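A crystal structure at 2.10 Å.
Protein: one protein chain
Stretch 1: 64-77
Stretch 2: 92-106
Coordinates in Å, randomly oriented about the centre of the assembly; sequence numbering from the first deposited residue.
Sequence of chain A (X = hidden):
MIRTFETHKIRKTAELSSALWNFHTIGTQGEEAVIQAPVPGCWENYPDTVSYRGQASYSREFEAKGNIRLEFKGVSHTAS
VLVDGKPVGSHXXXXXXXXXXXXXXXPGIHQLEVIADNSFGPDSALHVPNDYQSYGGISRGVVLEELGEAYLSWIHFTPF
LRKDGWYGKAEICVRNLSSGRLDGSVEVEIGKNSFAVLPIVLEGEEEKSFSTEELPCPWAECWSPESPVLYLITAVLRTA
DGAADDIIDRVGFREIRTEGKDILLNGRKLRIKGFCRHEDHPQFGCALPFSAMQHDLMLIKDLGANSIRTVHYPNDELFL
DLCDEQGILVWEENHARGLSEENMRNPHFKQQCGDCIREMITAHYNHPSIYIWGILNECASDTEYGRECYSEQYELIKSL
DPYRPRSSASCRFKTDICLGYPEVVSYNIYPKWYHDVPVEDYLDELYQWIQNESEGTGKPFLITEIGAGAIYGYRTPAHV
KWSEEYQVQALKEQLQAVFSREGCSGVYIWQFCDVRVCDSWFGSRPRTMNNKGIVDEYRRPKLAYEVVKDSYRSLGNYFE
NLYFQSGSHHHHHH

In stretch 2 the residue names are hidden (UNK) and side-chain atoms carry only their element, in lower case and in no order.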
# COMPACT_ATOMS: atom_id res chain seq x y z
N ALA A 64 48.89 -17.61 3.44
CA ALA A 64 49.85 -16.53 3.27
C ALA A 64 51.13 -16.86 4.02
O ALA A 64 51.14 -17.69 4.94
CB ALA A 64 49.29 -15.20 3.76
N LYS A 65 52.20 -16.14 3.65
CA LYS A 65 53.54 -16.30 4.22
C LYS A 65 54.23 -14.94 4.26
O LYS A 65 53.99 -14.07 3.42
CB LYS A 65 54.39 -17.26 3.38
CG LYS A 65 54.62 -16.75 1.94
CD LYS A 65 55.88 -17.30 1.28
CE LYS A 65 55.57 -18.45 0.33
NZ LYS A 65 54.56 -18.08 -0.71
N GLY A 66 55.12 -14.78 5.24
CA GLY A 66 55.95 -13.60 5.24
C GLY A 66 55.23 -12.38 5.79
O GLY A 66 54.38 -12.48 6.67
N ASN A 67 55.60 -11.22 5.28
CA ASN A 67 54.97 -9.97 5.68
C ASN A 67 53.65 -9.79 4.93
O ASN A 67 53.62 -9.84 3.70
CB ASN A 67 55.89 -8.78 5.40
CG ASN A 67 57.11 -8.75 6.29
OD1 ASN A 67 57.15 -9.35 7.36
ND2 ASN A 67 58.13 -8.02 5.85
N ILE A 68 52.57 -9.58 5.68
CA ILE A 68 51.25 -9.43 5.09
C ILE A 68 50.59 -8.14 5.56
O ILE A 68 50.92 -7.58 6.62
CB ILE A 68 50.32 -10.62 5.41
CG1 ILE A 68 49.94 -10.62 6.89
CG2 ILE A 68 50.97 -11.93 4.99
CD1 ILE A 68 48.82 -11.60 7.24
N ARG A 69 49.64 -7.68 4.76
CA ARG A 69 48.79 -6.54 5.09
C ARG A 69 47.35 -6.96 4.84
O ARG A 69 47.02 -7.43 3.74
CB ARG A 69 49.16 -5.32 4.25
CG ARG A 69 48.35 -4.07 4.51
CD ARG A 69 48.78 -2.97 3.54
NE ARG A 69 47.96 -1.78 3.67
CZ ARG A 69 47.11 -1.34 2.75
NH1 ARG A 69 46.97 -1.99 1.59
NH2 ARG A 69 46.40 -0.24 2.98
N LEU A 70 46.51 -6.84 5.85
CA LEU A 70 45.07 -6.99 5.70
C LEU A 70 44.45 -5.61 5.67
O LEU A 70 44.54 -4.87 6.65
CB LEU A 70 44.48 -7.81 6.85
CG LEU A 70 44.98 -9.25 6.93
CD1 LEU A 70 44.98 -9.70 8.39
CD2 LEU A 70 44.08 -10.14 6.10
N GLU A 71 43.83 -5.25 4.54
CA GLU A 71 43.10 -3.99 4.44
C GLU A 71 41.60 -4.22 4.60
O GLU A 71 41.01 -5.05 3.90
CB GLU A 71 43.37 -3.26 3.13
CG GLU A 71 42.64 -1.89 3.13
CD GLU A 71 42.83 -1.08 1.86
OE1 GLU A 71 43.30 -1.64 0.85
OE2 GLU A 71 42.49 0.13 1.89
N PHE A 72 41.00 -3.49 5.53
CA PHE A 72 39.56 -3.51 5.75
C PHE A 72 38.96 -2.19 5.27
O PHE A 72 39.33 -1.12 5.77
CB PHE A 72 39.26 -3.74 7.23
CG PHE A 72 39.72 -5.08 7.71
CD1 PHE A 72 41.04 -5.26 8.13
CD2 PHE A 72 38.86 -6.17 7.72
CE1 PHE A 72 41.48 -6.52 8.56
CE2 PHE A 72 39.30 -7.43 8.15
CZ PHE A 72 40.61 -7.60 8.57
N LYS A 73 38.06 -2.26 4.30
CA LYS A 73 37.49 -1.04 3.75
C LYS A 73 36.36 -0.47 4.61
O LYS A 73 36.09 0.73 4.54
CB LYS A 73 36.97 -1.28 2.33
CG LYS A 73 38.07 -1.53 1.30
CD LYS A 73 38.95 -0.31 1.07
CE LYS A 73 39.93 -0.57 -0.08
NZ LYS A 73 40.84 0.58 -0.33
N GLY A 74 35.70 -1.30 5.41
CA GLY A 74 34.79 -0.80 6.41
C GLY A 74 34.23 -1.89 7.29
O GLY A 74 33.73 -2.90 6.79
N VAL A 75 34.31 -1.72 8.60
CA VAL A 75 33.67 -2.61 9.56
C VAL A 75 32.75 -1.75 10.44
O VAL A 75 33.22 -0.79 11.07
CB VAL A 75 34.69 -3.37 10.43
CG1 VAL A 75 33.98 -4.29 11.41
CG2 VAL A 75 35.70 -4.16 9.56
N SER A 76 31.46 -2.10 10.48
CA SER A 76 30.46 -1.31 11.21
C SER A 76 30.26 -1.84 12.62
O SER A 76 29.89 -3.01 12.79
CB SER A 76 29.12 -1.33 10.47
OG SER A 76 29.20 -0.68 9.21
N HIS A 77 30.49 -1.00 13.64
CA HIS A 77 31.23 0.25 13.53
C HIS A 77 32.55 0.19 14.34
O HIS A 77 33.43 1.02 14.17
CB HIS A 77 30.38 1.45 13.98
CG HIS A 77 29.87 1.38 15.38
ND1 HIS A 77 30.70 1.26 16.48
CD2 HIS A 77 28.62 1.47 15.88
CE1 HIS A 77 29.98 1.26 17.58
NE2 HIS A 77 28.71 1.39 17.25
N UNK A 92 37.76 2.04 15.01
CA UNK A 92 36.48 2.68 15.25
C UNK A 92 36.13 3.53 14.04
O UNK A 92 37.01 4.20 13.47
c UNK A 92 32.69 5.57 17.07
o UNK A 92 31.45 6.18 17.28
c UNK A 92 35.16 4.28 16.72
c UNK A 92 34.93 5.55 16.17
c UNK A 92 36.48 3.56 16.51
c UNK A 92 33.69 6.20 16.34
c UNK A 92 32.91 4.31 17.62
c UNK A 92 34.14 3.67 17.43
N UNK A 93 34.84 3.49 13.66
CA UNK A 93 34.16 4.24 12.60
C UNK A 93 33.89 3.33 11.41
O UNK A 93 34.82 2.77 10.82
c UNK A 93 34.07 6.46 11.35
o UNK A 93 32.97 6.82 11.79
n UNK A 93 34.56 6.91 10.21
c UNK A 93 34.94 5.47 12.13
N UNK A 94 32.62 3.21 11.04
CA UNK A 94 32.20 2.23 10.04
C UNK A 94 32.65 2.60 8.64
O UNK A 94 32.64 1.75 7.74
c UNK A 94 30.67 2.10 10.05
N UNK A 95 33.03 3.85 8.41
CA UNK A 95 32.95 4.42 7.08
C UNK A 95 34.30 4.76 6.47
O UNK A 95 34.33 5.26 5.34
o UNK A 95 26.90 4.92 9.42
c UNK A 95 29.10 5.83 9.53
c UNK A 95 28.14 5.09 8.85
c UNK A 95 30.36 6.00 8.97
c UNK A 95 32.05 5.67 7.11
c UNK A 95 28.43 4.53 7.61
c UNK A 95 30.69 5.45 7.72
c UNK A 95 29.71 4.71 7.05
N UNK A 96 35.41 4.50 7.17
CA UNK A 96 36.75 4.77 6.68
C UNK A 96 37.59 3.49 6.72
O UNK A 96 37.41 2.64 7.60
c UNK A 96 36.86 7.25 7.13
c UNK A 96 37.44 5.87 7.49
o UNK A 96 37.25 5.63 8.90
N UNK A 97 38.50 3.31 5.76
CA UNK A 97 39.29 2.08 5.71
C UNK A 97 40.44 2.11 6.71
O UNK A 97 40.86 3.17 7.19
c UNK A 97 39.84 3.48 3.84
c UNK A 97 38.80 4.23 4.65
c UNK A 97 39.81 2.05 4.27
N UNK A 98 40.92 0.92 7.04
CA UNK A 98 42.06 0.76 7.94
C UNK A 98 42.79 -0.52 7.54
O UNK A 98 42.28 -1.30 6.73
c UNK A 98 40.46 -2.67 10.80
c UNK A 98 40.74 -0.48 9.81
c UNK A 98 39.37 -0.45 9.55
c UNK A 98 41.64 0.71 9.43
c UNK A 98 38.54 -1.51 9.92
c UNK A 98 41.26 -1.60 10.44
c UNK A 98 39.09 -2.63 10.55
N UNK A 99 43.98 -0.72 8.09
CA UNK A 99 44.73 -1.92 7.74
C UNK A 99 45.45 -2.50 8.96
O UNK A 99 45.67 -1.82 9.97
o UNK A 99 47.14 -0.47 8.16
c UNK A 99 46.91 -0.76 6.97
c UNK A 99 45.74 -1.68 6.58
o UNK A 99 47.63 -0.31 6.04
N UNK A 100 45.80 -3.78 8.84
CA UNK A 100 46.63 -4.50 9.80
C UNK A 100 47.83 -5.02 9.04
O UNK A 100 47.68 -5.64 7.98
c UNK A 100 45.87 -5.65 10.47
c UNK A 100 44.65 -5.13 11.21
c UNK A 100 46.79 -6.42 11.42
N UNK A 101 49.03 -4.76 9.57
CA UNK A 101 50.27 -5.22 8.97
C UNK A 101 50.94 -6.21 9.92
O UNK A 101 51.09 -5.93 11.11
c UNK A 101 50.54 -3.11 7.64
c UNK A 101 52.54 -4.55 8.13
c UNK A 101 51.21 -4.03 8.66
N UNK A 102 51.33 -7.36 9.38
CA UNK A 102 51.88 -8.45 10.18
C UNK A 102 53.21 -8.88 9.61
O UNK A 102 53.32 -9.19 8.42
c UNK A 102 50.93 -9.65 10.21
c UNK A 102 50.20 -9.06 12.50
c UNK A 102 48.89 -10.70 11.14
c UNK A 102 49.73 -9.45 11.11
N UNK A 103 54.23 -8.92 10.47
CA UNK A 103 55.59 -9.19 10.03
C UNK A 103 55.88 -10.67 10.12
O UNK A 103 55.62 -11.30 11.15
c UNK A 103 57.38 -6.05 11.45
c UNK A 103 56.63 -6.91 10.44
c UNK A 103 56.58 -8.37 10.85
n UNK A 103 58.45 -3.82 11.83
c UNK A 103 57.71 -4.68 10.87
N UNK A 104 56.37 -11.23 9.01
CA UNK A 104 57.01 -12.54 8.95
C UNK A 104 56.20 -13.62 9.67
O UNK A 104 56.61 -14.18 10.69
c UNK A 104 58.44 -12.43 9.50
o UNK A 104 59.59 -14.35 10.26
o UNK A 104 59.56 -13.98 8.09
c UNK A 104 59.26 -13.68 9.26
N UNK A 105 55.01 -13.91 9.10
CA UNK A 105 54.14 -14.95 9.64
C UNK A 105 54.56 -16.28 9.03
O UNK A 105 55.07 -16.33 7.90
c UNK A 105 52.64 -14.66 9.37
c UNK A 105 52.29 -13.21 9.67
c UNK A 105 50.80 -14.83 7.64
c UNK A 105 52.26 -14.98 7.92
N UNK A 106 54.31 -17.36 9.76
CA UNK A 106 54.61 -18.70 9.27
C UNK A 106 53.83 -18.97 7.98
O UNK A 106 52.75 -18.42 7.77
c UNK A 106 52.23 -21.26 10.56
n UNK A 106 50.39 -20.36 12.51
n UNK A 106 50.76 -21.32 10.45
c UNK A 106 54.24 -19.74 10.33
n UNK A 106 48.61 -21.00 11.20
c UNK A 106 52.75 -19.82 10.60
c UNK A 106 49.92 -20.89 11.39
O HOH W 1 35.78 0.69 9.11

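Position 92 carries one carbon, then a six-carbon ring bearing an oxygen; a ring carbon lies 3.9 Å from His-77 ND1, the two rings oblique. This is Tyr-92, whose ring packs beside the imidazole while OH is bonded elsewhere in the structure. At 93, two carbons end in one oxygen and one nitrogen, pointing away from stretch 1: Asn-93, whose amide can both donate and accept; its backbone N bonds to His-77 O (2.9 Å). Position 94 has a single carbon, CB, 3.3 Å from Ser-76 OG; so small a side chain, Ala-94, suits so close an approach.

Position 95 has another oxygen-bearing six-carbon ring on one carbon, pointing away and making no contact with stretch 1: Tyr-95, its ring buried. At 96 one carbon carries an oxygen and a carbon, also pointing away: Thr-96, whose OG1 suits it to receive Asn-93 ND2 at 3.3 Å. A water accepts from Val-75 N, and Asn-93 O and Thr-96 O lie within its reach. At 97 three carbons close onto the backbone nitrogen, and CB packs 4.1 Å from Lys-73 CD: Pro-97, lacking an N-H, suits a place just before the paired strand.

Position 98 has one carbon and a plain six-carbon ring. Phe-72 CB sits over its face, 3.5 Å from a ring carbon, and Val-75 CG2 meets its edge: Phe-98, apolar among apolar neighbours. At 99 the second of two carbons carries two oxygens, one 2.8 Å from Arg-69 NE; an acid, Asp-99, completes the salt bridge.

Positions 100 and 101 each have one carbon carrying two more. The first faces buried Leu-70 (its CB to Leu-70 CB, 4.4 Å); the second lies against the aliphatic stem of Arg-69. Both are valines, Val-100 and Val-101. At 102, four carbons fork at the second, with CB 3.6 Å from Ile-68 CG1: apolar Leu-102. At 103 four carbons in a row end in nitrogen: Lys-103, which suits an exposed place.

Position 104 has two carbons and two terminal oxygens. Asn-67 OD1 accepts a hydrogen bond from the backbone N of 104 at 2.6 Å, but the carboxylate is exposed: Asp-104. At position 105, four carbons fork at the first, one arm two carbons long, its end 3.8 Å from Ile-68 CD1: apolar Ile-105. At 106 three carbons, a nitrogen and a carbon with two nitrogens make Arg-106, exposed and pointing away, its NH2 bonded elsewhere.

The contact is an antiparallel ladder: Ile-68, Leu-70 and Phe-72 exchange paired backbone hydrogen bonds with Leu-102, Val-100 and Phe-98. These apolar residues share one face; Arg-69, Glu-71, Asp-99 and Val-101 occupy the other. Between Gly-66 and Ile-68 a beta bulge shifts the register by one, so Gly-66 pairs with Ile-105.

Stretch 2 92-106: YNAYTPFDVVLKDIR
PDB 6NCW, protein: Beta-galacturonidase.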